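Side-chain contacts in FMN-dependent NADH-azoreductase 1 (Bacillus anthracis, PDB 3U7I), which probably uses FMN and NADH to reduce electrophilic quinones, protecting against thiol-specific stress, and to cleave the azo bond of aromatic azo compounds to amines: residues E32-K35 / E36-N40; K59-L62 / S63-K67; E87-Q90 / Q91-A95; H167-L170 / K171-N175. All coordinates share one frame; numbering follows the deposited sequence.

Contact 1: E32-K35 / E36-N40; sequences ESYK and ELISN
Tyr34 O takes the backbone N-H groups of both Leu37 and Ile38, at 2.9 Å from Leu37 N and 3.1 Å from Ile38 N, as helix 22-37 runs out into the turn before strand 43-48. The contact is thus the C-terminal end of the helix in the first beta-alpha-beta crossover of a flavodoxin-like fold. The two donors reach the oxygen differently: Ile38 N lies almost in line with the carbonyl bond (C=O...N 174°), whereas Leu37 N stands well above the carbonyl plane. One residue earlier, Glu36 N is held by Ser33 O at 3.3 Å and only weakly by Glu32 O.

The side-chain centrepiece is a CH-pi contact. Tyr34 has CG anti to its own N (chi1 -167°), which swings the ring outward from the helix with a slight forward lean, and Ile38 sets its CG2 methyl over the middle of one ring face, 3.4 Å from the centroid. The ring hydroxyl is hydrogen-bonded to Thr7 OG1, so the ring is covered on one face by Ile38 and tied at its hydroxyl to strand 6-11. Leu37 turns instead to helix 195-214, where it meets Ser211 and Ala214, and Ile38 also touches Ile44 of the next strand.

On the outer side, Glu32 and Glu36 bring their carboxylates near each other without contact, a like-charge pair that solvent would be expected to screen. Two waters finish the turn: one links Ser33 OG to Glu36 OE1, and the other donates to Lys35 O and, at 2.8 Å, to Ile38 O.

Contact 2: K59-L62 / S63-K67; sequences KTVL and SAWEK
Helix 59-68, a short helix of the flavodoxin-like domain, carries this contact in its regular i to i+4 pattern, with Val61 and Trp65 side by side, one turn apart, on the same flank. The backbone bonds run in sequence from Ser63 N to Lys59 O through Glu66 N to Leu62 O; that of Trp65 N to Val61 O is the shortest, at 2.8 Å.

Val61 and Trp65 point the same way. The CG1 methyl of Val61, placed anti to the backbone N (chi1 169°), sits over the face of the indole, 3.5 Å from the centroid of the six-membered ring and 8° off its normal. This is a CH-pi contact made almost squarely, and its closest carbon pair is Val61 CG1 to Trp65 CE2 at 3.6 Å. Nearer the root of the indole, Val61 O lies over the same ring system, 3.3 Å from Trp65 CG, so a methyl and a carbonyl of one residue together back the ring. Leu62 adds a looser apolar touch, its CD2 being 4.4 Å from Trp65 CE3.

Elsewhere on the helix, Lys59 and Leu62 pack on Pro14 and Lys15 of the second subunit. Helix 76-94 covers the flank formed by Val61, Ala64 and Trp65: Met85 meets both Val61 and Trp65, Thr82 meets Ala64, and Glu78 receives a hydrogen bond from Ser63 OG and a salt bridge from Lys67 NZ.

Contact 3: E87-Q90 / Q91-A95; sequences EILQ and QFKSA
Leu89 and Lys93 run side by side on helix 76-94 of the flavodoxin-like fold, the methyl CD1 of Leu89 lying 4.1 Å from Lys93 CD. The apolar stem of the lysine continues past the leucine until a bend at chi3 (65°) redirects its amine to a salt bridge with Glu125. Tight packing belongs to the buried flank: Ile88 and Phe92 face helix 111-120, with Tyr116 against both, and the Phe92 ring is stacked on Tyr98. On the side facing strand 43-48, a water bridges Ile88 O, at 2.6 Å, and Gln91 OE1, whose amide nitrogen reaches Glu45.

The more exposed flank is looser and wet. Gln90, folded back at chi2, keeps its NE2 4.2 Å from Lys93 CD, and a second water donates to Gln90 OE1 while making a weak bond to Lys93 NZ.

At the helix end, Ser94 turns OG back to Gln91 O at 2.7 Å; Lys6 also reaches this hydroxyl. Ser94 N makes only a weak bond to Gln90 O, consistent with a helix tightening into its last turn: Gln91 O takes both the N-H and the hydroxyl of Ser94.

Contact 4: H167-L170 / K171-N175; sequences HKYL and KAMFN
Met173 N donates to Tyr169 O at 2.9 Å, a nearly straight bond (171° at the hydrogen) in the run of i to i+4 bonds along helix 165-177 of the flavodoxin-like fold. The same pair meets again through side chains in a Met-aromatic contact. Met173 is a selenomethionine whose chi1 (-67°) sets CG above the ring face, displaced toward the rim and 3.5 Å from the centroid. The bend at chi2 (-56°) then puts the selenium farther out and obliquely, 3.8 Å from Tyr169 CE1. Hydrogens on CG therefore make the CH-pi part of the contact, while the larger atom leans past the ring edge. The Tyr169 hydroxyl bonds to the backbone oxygen of Asn106 of the second subunit, and Phe107 of that subunit packs on Met173, which places this pair at the dimer interface.

On another flank, His167 and Lys171 point the same way, with His167 CE1 4.0 Å from Lys171 CD. A hydrogen bond between His167 ND1 and Tyr182 OH ties the imidazole to strand 181-187; Lys171 extends alongside, and its stem also touches Tyr182.

Leu170 and Phe174 supply the side turned to the sheet, where both meet Ile100 of strand 97-103. The leucine side chain is about 12 Å from that of Ser23, a predicted FMN-binding residue. Its CD2 methyl is 3.8 Å from Phe174 CE2, and Leu170 O sits at the edge of the phenyl ring, 3.0 Å from Phe174 CD2.

All four are local helical contacts in one flavodoxin-like domain, and contacts 1, 2 and 4 share one device, a carbon of one residue over an aromatic face one turn away. Contacts 1 and 3 lie at helix ends, where carbonyls take two donors; contacts 2 and 4 are regularly bonded throughout, contact 2 from the start of its helix, and both reach the second subunit. Contact 4 has the most buried residues and contact 2 lies farthest from the chain centre. Contacts 3 and 4 touch directly, Phe92 CZ being 3.6 Å from Phe174 CE1, and both pack on helix 111-120. Helix 76-94, which carries contact 3, also covers contact 2. Bridging waters belong to contacts 1 and 3.

Contact 1: E32-K35 / E36-N40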
loop_
_atom_site.group_PDB
_atom_site.type_symbol
_atom_site.label_atom_id
_atom_site.label_comp_id
_atom_site.label_asym_id
_atom_site.label_seq_id
_atom_site.Cartn_x
_atom_site.Cartn_y
_atom_site.Cartn_z
ATOM N N GLU C 32 10.750 -17.710 19.225
ATOM C CA GLU C 32 11.250 -18.556 20.305
ATOM C C GLU C 32 10.686 -19.968 20.181
ATOM O O GLU C 32 11.415 -20.959 20.259
ATOM C CB GLU C 32 10.875 -17.952 21.657
ATOM C CG GLU C 32 11.401 -18.725 22.856
ATOM C CD GLU C 32 10.999 -18.100 24.187
ATOM O OE1 GLU C 32 10.395 -17.002 24.185
ATOM O OE2 GLU C 32 11.289 -18.713 25.237
ATOM N N SER C 33 9.376 -20.046 19.973
ATOM C CA SER C 33 8.673 -21.313 19.784
ATOM C C SER C 33 9.155 -22.079 18.534
ATOM O O SER C 33 9.437 -23.287 18.592
ATOM C CB SER C 33 7.165 -21.045 19.709
ATOM O OG SER C 33 6.424 -22.243 19.590
ATOM N N TYR C 34 9.250 -21.363 17.417
ATOM C CA TYR C 34 9.745 -21.916 16.160
ATOM C C TYR C 34 11.150 -22.491 16.310
ATOM O O TYR C 34 11.407 -23.630 15.903
ATOM C CB TYR C 34 9.749 -20.813 15.106
ATOM C CG TYR C 34 9.932 -21.257 13.672
ATOM C CD1 TYR C 34 9.085 -22.203 13.093
ATOM C CD2 TYR C 34 10.908 -20.676 12.873
ATOM C CE1 TYR C 34 9.232 -22.586 11.753
ATOM C CE2 TYR C 34 11.064 -21.045 11.538
ATOM C CZ TYR C 34 10.221 -22.002 10.983
ATOM O OH TYR C 34 10.381 -22.364 9.660
ATOM N N LYS C 35 12.057 -21.702 16.888
ATOM C CA LYS C 35 13.452 -22.118 17.041
ATOM C C LYS C 35 13.625 -23.437 17.814
ATOM O O LYS C 35 14.613 -24.144 17.620
ATOM C CB LYS C 35 14.288 -21.003 17.677
ATOM C CG LYS C 35 14.637 -19.856 16.736
ATOM C CD LYS C 35 15.648 -18.917 17.389
ATOM C CE LYS C 35 15.765 -17.589 16.646
ATOM N NZ LYS C 35 16.797 -17.558 15.566
ATOM N N GLU C 36 12.660 -23.768 18.672
ATOM C CA GLU C 36 12.688 -25.022 19.433
ATOM C C GLU C 36 12.349 -26.232 18.579
ATOM O O GLU C 36 12.748 -27.354 18.896
ATOM C CB GLU C 36 11.667 -24.987 20.567
ATOM C CG GLU C 36 12.009 -24.094 21.732
ATOM C CD GLU C 36 10.856 -23.992 22.713
ATOM O OE1 GLU C 36 10.023 -24.928 22.753
ATOM O OE2 GLU C 36 10.779 -22.969 23.433
ATOM N N LEU C 37 11.580 -26.010 17.519
ATOM C CA LEU C 37 11.021 -27.114 16.740
ATOM C C LEU C 37 11.718 -27.376 15.394
ATOM O O LEU C 37 11.698 -28.503 14.898
ATOM C CB LEU C 37 9.513 -26.905 16.532
ATOM C CG LEU C 37 8.656 -26.798 17.796
ATOM C CD1 LEU C 37 7.259 -26.323 17.431
ATOM C CD2 LEU C 37 8.607 -28.118 18.553
ATOM N N ILE C 38 12.330 -26.343 14.813
ATOM C CA ILE C 38 12.979 -26.482 13.506
ATOM C C ILE C 38 14.131 -27.489 13.541
ATOM O O ILE C 38 14.834 -27.616 14.549
ATOM C CB ILE C 38 13.478 -25.118 12.905
ATOM C CG1 ILE C 38 14.510 -24.437 13.806
ATOM C CG2 ILE C 38 12.314 -24.170 12.623
ATOM C CD1 ILE C 38 14.910 -23.074 13.294
ATOM N N SER C 39 14.308 -28.207 12.436
ATOM C CA SER C 39 15.433 -29.122 12.277
ATOM C C SER C 39 16.736 -28.327 12.196
ATOM O O SER C 39 16.721 -27.122 11.937
ATOM C CB SER C 39 15.253 -29.981 11.024
ATOM O OG SER C 39 14.147 -30.859 11.172
ATOM N N ASN C 40 17.857 -29.002 12.424
ATOM C CA ASN C 40 19.155 -28.333 12.454
ATOM C C ASN C 40 19.592 -27.810 11.076
ATOM O O ASN C 40 20.532 -27.021 10.967
ATOM C CB ASN C 40 20.227 -29.243 13.074
ATOM C CG ASN C 40 20.372 -30.571 12.339
ATOM O OD1 ASN C 40 19.389 -31.160 11.883
ATOM N ND2 ASN C 40 21.606 -31.052 12.226
HETATM O O HOH W 1 7.735 -24.774 20.958
HETATM O O HOH W 2 15.728 -26.705 17.046
#

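Contact 2: K59-L62 / S63-K67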
loop_
_atom_site.group_PDB
_atom_site.type_symbol
_atom_site.label_atom_id
_atom_site.label_comp_id
_atom_site.label_asym_id
_atom_site.label_seq_id
_atom_site.Cartn_x
_atom_site.Cartn_y
_atom_site.Cartn_z
ATOM N N LYS C 59 11.970 7.644 -10.351
ATOM C CA LYS C 59 12.500 7.971 -11.681
ATOM C C LYS C 59 13.753 7.162 -12.030
ATOM O O LYS C 59 13.905 6.691 -13.154
ATOM C CB LYS C 59 12.824 9.468 -11.791
ATOM C CG LYS C 59 11.633 10.387 -11.692
ATOM C CD LYS C 59 12.056 11.845 -11.809
ATOM C CE LYS C 59 10.959 12.777 -11.311
ATOM N NZ LYS C 59 11.277 14.225 -11.551
ATOM N N THR C 60 14.656 7.012 -11.066
ATOM C CA THR C 60 15.924 6.334 -11.326
ATOM C C THR C 60 15.749 4.838 -11.582
ATOM O O THR C 60 16.393 4.287 -12.465
ATOM C CB THR C 60 16.955 6.562 -10.192
ATOM O OG1 THR C 60 17.123 7.965 -9.968
ATOM C CG2 THR C 60 18.304 5.958 -10.562
ATOM N N VAL C 61 14.880 4.184 -10.808
ATOM C CA VAL C 61 14.609 2.754 -10.974
ATOM C C VAL C 61 13.912 2.458 -12.315
ATOM O O VAL C 61 14.254 1.486 -13.002
ATOM C CB VAL C 61 13.770 2.192 -9.795
ATOM C CG1 VAL C 61 13.275 0.776 -10.101
ATOM C CG2 VAL C 61 14.573 2.220 -8.501
ATOM N N LEU C 62 12.936 3.297 -12.677
ATOM C CA LEU C 62 12.210 3.155 -13.939
ATOM C C LEU C 62 13.155 3.360 -15.124
ATOM O O LEU C 62 13.054 2.675 -16.145
ATOM C CB LEU C 62 11.036 4.137 -14.006
ATOM C CG LEU C 62 9.944 3.932 -12.954
ATOM C CD1 LEU C 62 8.931 5.082 -12.961
ATOM C CD2 LEU C 62 9.264 2.611 -13.196
ATOM N N SER C 63 14.078 4.303 -14.972
ATOM C CA SER C 63 15.133 4.523 -15.956
ATOM C C SER C 63 16.066 3.303 -16.074
ATOM O O SER C 63 16.382 2.845 -17.175
ATOM C CB SER C 63 15.930 5.775 -15.581
ATOM O OG SER C 63 17.075 5.923 -16.398
ATOM N N ALA C 64 16.510 2.791 -14.930
ATOM C CA ALA C 64 17.377 1.624 -14.888
ATOM C C ALA C 64 16.695 0.460 -15.591
ATOM O O ALA C 64 17.293 -0.216 -16.435
ATOM C CB ALA C 64 17.697 1.262 -13.453
ATOM N N TRP C 65 15.433 0.239 -15.243
ATOM C CA TRP C 65 14.669 -0.874 -15.786
ATOM C C TRP C 65 14.465 -0.772 -17.295
ATOM O O TRP C 65 14.541 -1.770 -18.010
ATOM C CB TRP C 65 13.333 -1.001 -15.053
ATOM C CG TRP C 65 13.466 -1.666 -13.711
ATOM C CD1 TRP C 65 14.575 -2.293 -13.217
ATOM C CD2 TRP C 65 12.458 -1.776 -12.695
ATOM N NE1 TRP C 65 14.322 -2.786 -11.959
ATOM C CE2 TRP C 65 13.029 -2.484 -11.614
ATOM C CE3 TRP C 65 11.131 -1.342 -12.592
ATOM C CZ2 TRP C 65 12.316 -2.772 -10.442
ATOM C CZ3 TRP C 65 10.424 -1.633 -11.425
ATOM C CH2 TRP C 65 11.020 -2.339 -10.369
ATOM N N GLU C 66 14.216 0.438 -17.777
ATOM C CA GLU C 66 14.029 0.655 -19.204
ATOM C C GLU C 66 15.311 0.375 -19.977
ATOM O O GLU C 66 15.274 -0.205 -21.063
ATOM C CB GLU C 66 13.572 2.089 -19.463
ATOM C CG GLU C 66 13.342 2.399 -20.924
ATOM C CD GLU C 66 13.277 3.884 -21.177
ATOM O OE1 GLU C 66 14.081 4.623 -20.562
ATOM O OE2 GLU C 66 12.418 4.316 -21.977
ATOM N N LYS C 67 16.442 0.798 -19.413
ATOM C CA LYS C 67 17.748 0.558 -20.023
ATOM C C LYS C 67 18.096 -0.932 -20.033
ATOM O O LYS C 67 18.576 -1.463 -21.037
ATOM C CB LYS C 67 18.840 1.340 -19.286
ATOM C CG LYS C 67 18.704 2.851 -19.379
ATOM C CD LYS C 67 19.907 3.520 -18.729
ATOM C CE LYS C 67 19.848 5.031 -18.842
ATOM N NZ LYS C 67 20.933 5.665 -18.043
#

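Contact 3: E87-Q90 / Q91-A95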
loop_
_atom_site.group_PDB
_atom_site.type_symbol
_atom_site.label_atom_id
_atom_site.label_comp_id
_atom_site.label_asym_id
_atom_site.label_seq_id
_atom_site.Cartn_x
_atom_site.Cartn_y
_atom_site.Cartn_z
ATOM N N GLU C 87 19.672 -8.105 -4.769
ATOM C CA GLU C 87 19.948 -8.733 -3.468
ATOM C C GLU C 87 18.659 -9.113 -2.766
ATOM O O GLU C 87 18.501 -10.246 -2.316
ATOM C CB GLU C 87 20.715 -7.791 -2.538
ATOM C CG GLU C 87 22.176 -7.596 -2.846
ATOM C CD GLU C 87 22.836 -6.610 -1.884
ATOM O OE1 GLU C 87 22.142 -6.105 -0.968
ATOM O OE2 GLU C 87 24.052 -6.344 -2.043
ATOM N N ILE C 88 17.746 -8.147 -2.650
ATOM C CA ILE C 88 16.465 -8.367 -1.979
ATOM C C ILE C 88 15.623 -9.478 -2.636
ATOM O O ILE C 88 15.021 -10.300 -1.944
ATOM C CB ILE C 88 15.634 -7.064 -1.900
ATOM C CG1 ILE C 88 16.274 -6.083 -0.911
ATOM C CG2 ILE C 88 14.210 -7.382 -1.495
ATOM C CD1 ILE C 88 15.644 -4.708 -0.910
ATOM N N LEU C 89 15.590 -9.495 -3.968
ATOM C CA LEU C 89 14.859 -10.511 -4.724
ATOM C C LEU C 89 15.462 -11.894 -4.535
ATOM O O LEU C 89 14.738 -12.868 -4.325
ATOM C CB LEU C 89 14.850 -10.160 -6.217
ATOM C CG LEU C 89 14.340 -11.229 -7.184
ATOM C CD1 LEU C 89 12.872 -11.569 -6.926
ATOM C CD2 LEU C 89 14.540 -10.760 -8.612
ATOM N N GLN C 90 16.785 -11.984 -4.618
ATOM C CA GLN C 90 17.448 -13.284 -4.498
ATOM C C GLN C 90 17.339 -13.847 -3.077
ATOM O O GLN C 90 17.231 -15.062 -2.898
ATOM C CB GLN C 90 18.889 -13.231 -5.013
ATOM C CG GLN C 90 18.965 -12.924 -6.506
ATOM C CD GLN C 90 18.180 -13.918 -7.365
ATOM O OE1 GLN C 90 18.260 -15.135 -7.159
ATOM N NE2 GLN C 90 17.428 -13.403 -8.340
ATOM N N GLN C 91 17.327 -12.965 -2.079
ATOM C CA GLN C 91 17.048 -13.380 -0.697
ATOM C C GLN C 91 15.621 -13.950 -0.563
ATOM O O GLN C 91 15.417 -15.022 0.013
ATOM C CB GLN C 91 17.278 -12.224 0.283
ATOM C CG GLN C 91 16.877 -12.529 1.730
ATOM C CD GLN C 91 17.049 -11.335 2.669
ATOM O OE1 GLN C 91 16.544 -10.235 2.407
ATOM N NE2 GLN C 91 17.769 -11.550 3.767
ATOM N N PHE C 92 14.639 -13.231 -1.100
ATOM C CA PHE C 92 13.256 -13.716 -1.130
ATOM C C PHE C 92 13.137 -15.108 -1.798
ATOM O O PHE C 92 12.499 -16.015 -1.263
ATOM C CB PHE C 92 12.325 -12.682 -1.805
ATOM C CG PHE C 92 10.892 -13.124 -1.883
ATOM C CD1 PHE C 92 10.043 -12.966 -0.792
ATOM C CD2 PHE C 92 10.399 -13.714 -3.029
ATOM C CE1 PHE C 92 8.722 -13.385 -0.852
ATOM C CE2 PHE C 92 9.079 -14.141 -3.096
ATOM C CZ PHE C 92 8.240 -13.976 -2.008
ATOM N N LYS C 93 13.745 -15.278 -2.964
ATOM C CA LYS C 93 13.644 -16.550 -3.680
ATOM C C LYS C 93 14.305 -17.716 -2.942
ATOM O O LYS C 93 13.978 -18.877 -3.187
ATOM C CB LYS C 93 14.205 -16.422 -5.105
ATOM C CG LYS C 93 13.346 -15.546 -6.018
ATOM C CD LYS C 93 13.881 -15.477 -7.448
ATOM C CE LYS C 93 13.813 -16.833 -8.134
ATOM N NZ LYS C 93 14.275 -16.757 -9.544
ATOM N N SER C 94 15.234 -17.409 -2.037
ATOM C CA SER C 94 16.042 -18.455 -1.398
ATOM C C SER C 94 15.313 -19.121 -0.238
ATOM O O SER C 94 15.718 -20.191 0.209
ATOM C CB SER C 94 17.364 -17.880 -0.890
ATOM O OG SER C 94 17.151 -17.072 0.257
ATOM N N ALA C 95 14.253 -18.465 0.242
ATOM C CA ALA C 95 13.465 -18.922 1.389
ATOM C C ALA C 95 12.247 -19.761 0.972
ATOM O O ALA C 95 11.601 -19.469 -0.035
ATOM C CB ALA C 95 13.004 -17.714 2.206
HETATM O O HOH W 3 14.339 -10.178 0.539
HETATM O O HOH W 4 17.450 -17.202 -8.649
#

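Contact 4: H167-L170 / K171-N175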
loop_
_atom_site.group_PDB
_atom_site.type_symbol
_atom_site.label_atom_id
_atom_site.label_comp_id
_atom_site.label_asym_id
_atom_site.label_seq_id
_atom_site.Cartn_x
_atom_site.Cartn_y
_atom_site.Cartn_z
ATOM N N HIS C 167 -4.461 -7.805 4.504
ATOM C CA HIS C 167 -4.637 -9.252 4.357
ATOM C C HIS C 167 -5.065 -9.666 2.949
ATOM O O HIS C 167 -4.474 -10.563 2.356
ATOM C CB HIS C 167 -5.643 -9.776 5.395
ATOM C CG HIS C 167 -6.200 -11.129 5.078
ATOM N ND1 HIS C 167 -5.427 -12.272 5.065
ATOM C CD2 HIS C 167 -7.454 -11.526 4.756
ATOM C CE1 HIS C 167 -6.180 -13.312 4.756
ATOM N NE2 HIS C 167 -7.416 -12.885 4.562
ATOM N N LYS C 168 -6.095 -9.018 2.420
ATOM C CA LYS C 168 -6.601 -9.355 1.091
ATOM C C LYS C 168 -5.492 -9.278 0.043
ATOM O O LYS C 168 -5.307 -10.200 -0.757
ATOM C CB LYS C 168 -7.781 -8.446 0.719
ATOM C CG LYS C 168 -9.029 -8.757 1.525
ATOM C CD LYS C 168 -10.205 -7.896 1.106
ATOM C CE LYS C 168 -11.510 -8.451 1.676
ATOM N NZ LYS C 168 -12.680 -7.765 1.060
ATOM N N TYR C 169 -4.738 -8.187 0.071
ATOM C CA TYR C 169 -3.655 -7.990 -0.879
ATOM C C TYR C 169 -2.555 -9.029 -0.698
ATOM O O TYR C 169 -2.165 -9.696 -1.659
ATOM C CB TYR C 169 -3.085 -6.586 -0.742
ATOM C CG TYR C 169 -1.910 -6.303 -1.637
ATOM C CD1 TYR C 169 -2.092 -6.055 -2.990
ATOM C CD2 TYR C 169 -0.619 -6.277 -1.132
ATOM C CE1 TYR C 169 -1.021 -5.785 -3.816
ATOM C CE2 TYR C 169 0.462 -6.011 -1.949
ATOM C CZ TYR C 169 0.261 -5.763 -3.292
ATOM O OH TYR C 169 1.334 -5.482 -4.117
ATOM N N LEU C 170 -2.056 -9.187 0.525
ATOM C CA LEU C 170 -0.963 -10.141 0.746
ATOM C C LEU C 170 -1.318 -11.574 0.340
ATOM O O LEU C 170 -0.540 -12.220 -0.363
ATOM C CB LEU C 170 -0.442 -10.084 2.190
ATOM C CG LEU C 170 0.268 -8.780 2.567
ATOM C CD1 LEU C 170 0.567 -8.732 4.055
ATOM C CD2 LEU C 170 1.543 -8.613 1.751
ATOM N N LYS C 171 -2.476 -12.075 0.780
ATOM C CA LYS C 171 -2.912 -13.418 0.399
ATOM C C LYS C 171 -2.972 -13.566 -1.128
ATOM O O LYS C 171 -2.476 -14.551 -1.698
ATOM C CB LYS C 171 -4.291 -13.728 0.986
ATOM C CG LYS C 171 -4.690 -15.200 0.856
ATOM C CD LYS C 171 -6.096 -15.439 1.353
ATOM C CE LYS C 171 -6.397 -16.920 1.394
ATOM N NZ LYS C 171 -7.844 -17.140 1.645
ATOM N N ALA C 172 -3.591 -12.574 -1.775
ATOM C CA ALA C 172 -3.763 -12.558 -3.232
ATOM C C ALA C 172 -2.433 -12.609 -3.980
ATOM O O ALA C 172 -2.249 -13.454 -4.873
ATOM C CB ALA C 172 -4.576 -11.324 -3.668
HETATM N N MSE C 173 -1.519 -11.701 -3.621
HETATM C CA MSE C 173 -0.231 -11.600 -4.299
HETATM C C MSE C 173 0.560 -12.886 -4.120
HETATM O O MSE C 173 1.115 -13.431 -5.079
HETATM C CB MSE C 173 0.578 -10.419 -3.776
HETATM C CG MSE C 173 -0.038 -9.065 -4.121
HETATM SE SE MSE C 173 -0.332 -8.790 -6.033
HETATM C CE MSE C 173 -2.238 -9.143 -6.122
ATOM N N PHE C 174 0.606 -13.387 -2.891
ATOM C CA PHE C 174 1.417 -14.576 -2.657
ATOM C C PHE C 174 0.826 -15.806 -3.306
ATOM O O PHE C 174 1.576 -16.645 -3.806
ATOM C CB PHE C 174 1.790 -14.752 -1.183
ATOM C CG PHE C 174 2.797 -13.736 -0.725
ATOM C CD1 PHE C 174 4.140 -13.901 -1.013
ATOM C CD2 PHE C 174 2.391 -12.576 -0.078
ATOM C CE1 PHE C 174 5.065 -12.948 -0.626
ATOM C CE2 PHE C 174 3.308 -11.621 0.313
ATOM C CZ PHE C 174 4.645 -11.803 0.037
ATOM N N ASN C 175 -0.504 -15.886 -3.351
ATOM C CA ASN C 175 -1.161 -16.983 -4.064
ATOM C C ASN C 175 -0.843 -16.912 -5.555
ATOM O O ASN C 175 -0.564 -17.927 -6.210
ATOM C CB ASN C 175 -2.671 -17.000 -3.839
ATOM C CG ASN C 175 -3.318 -18.252 -4.414
ATOM O OD1 ASN C 175 -3.488 -19.256 -3.715
ATOM N ND2 ASN C 175 -3.675 -18.201 -5.693
#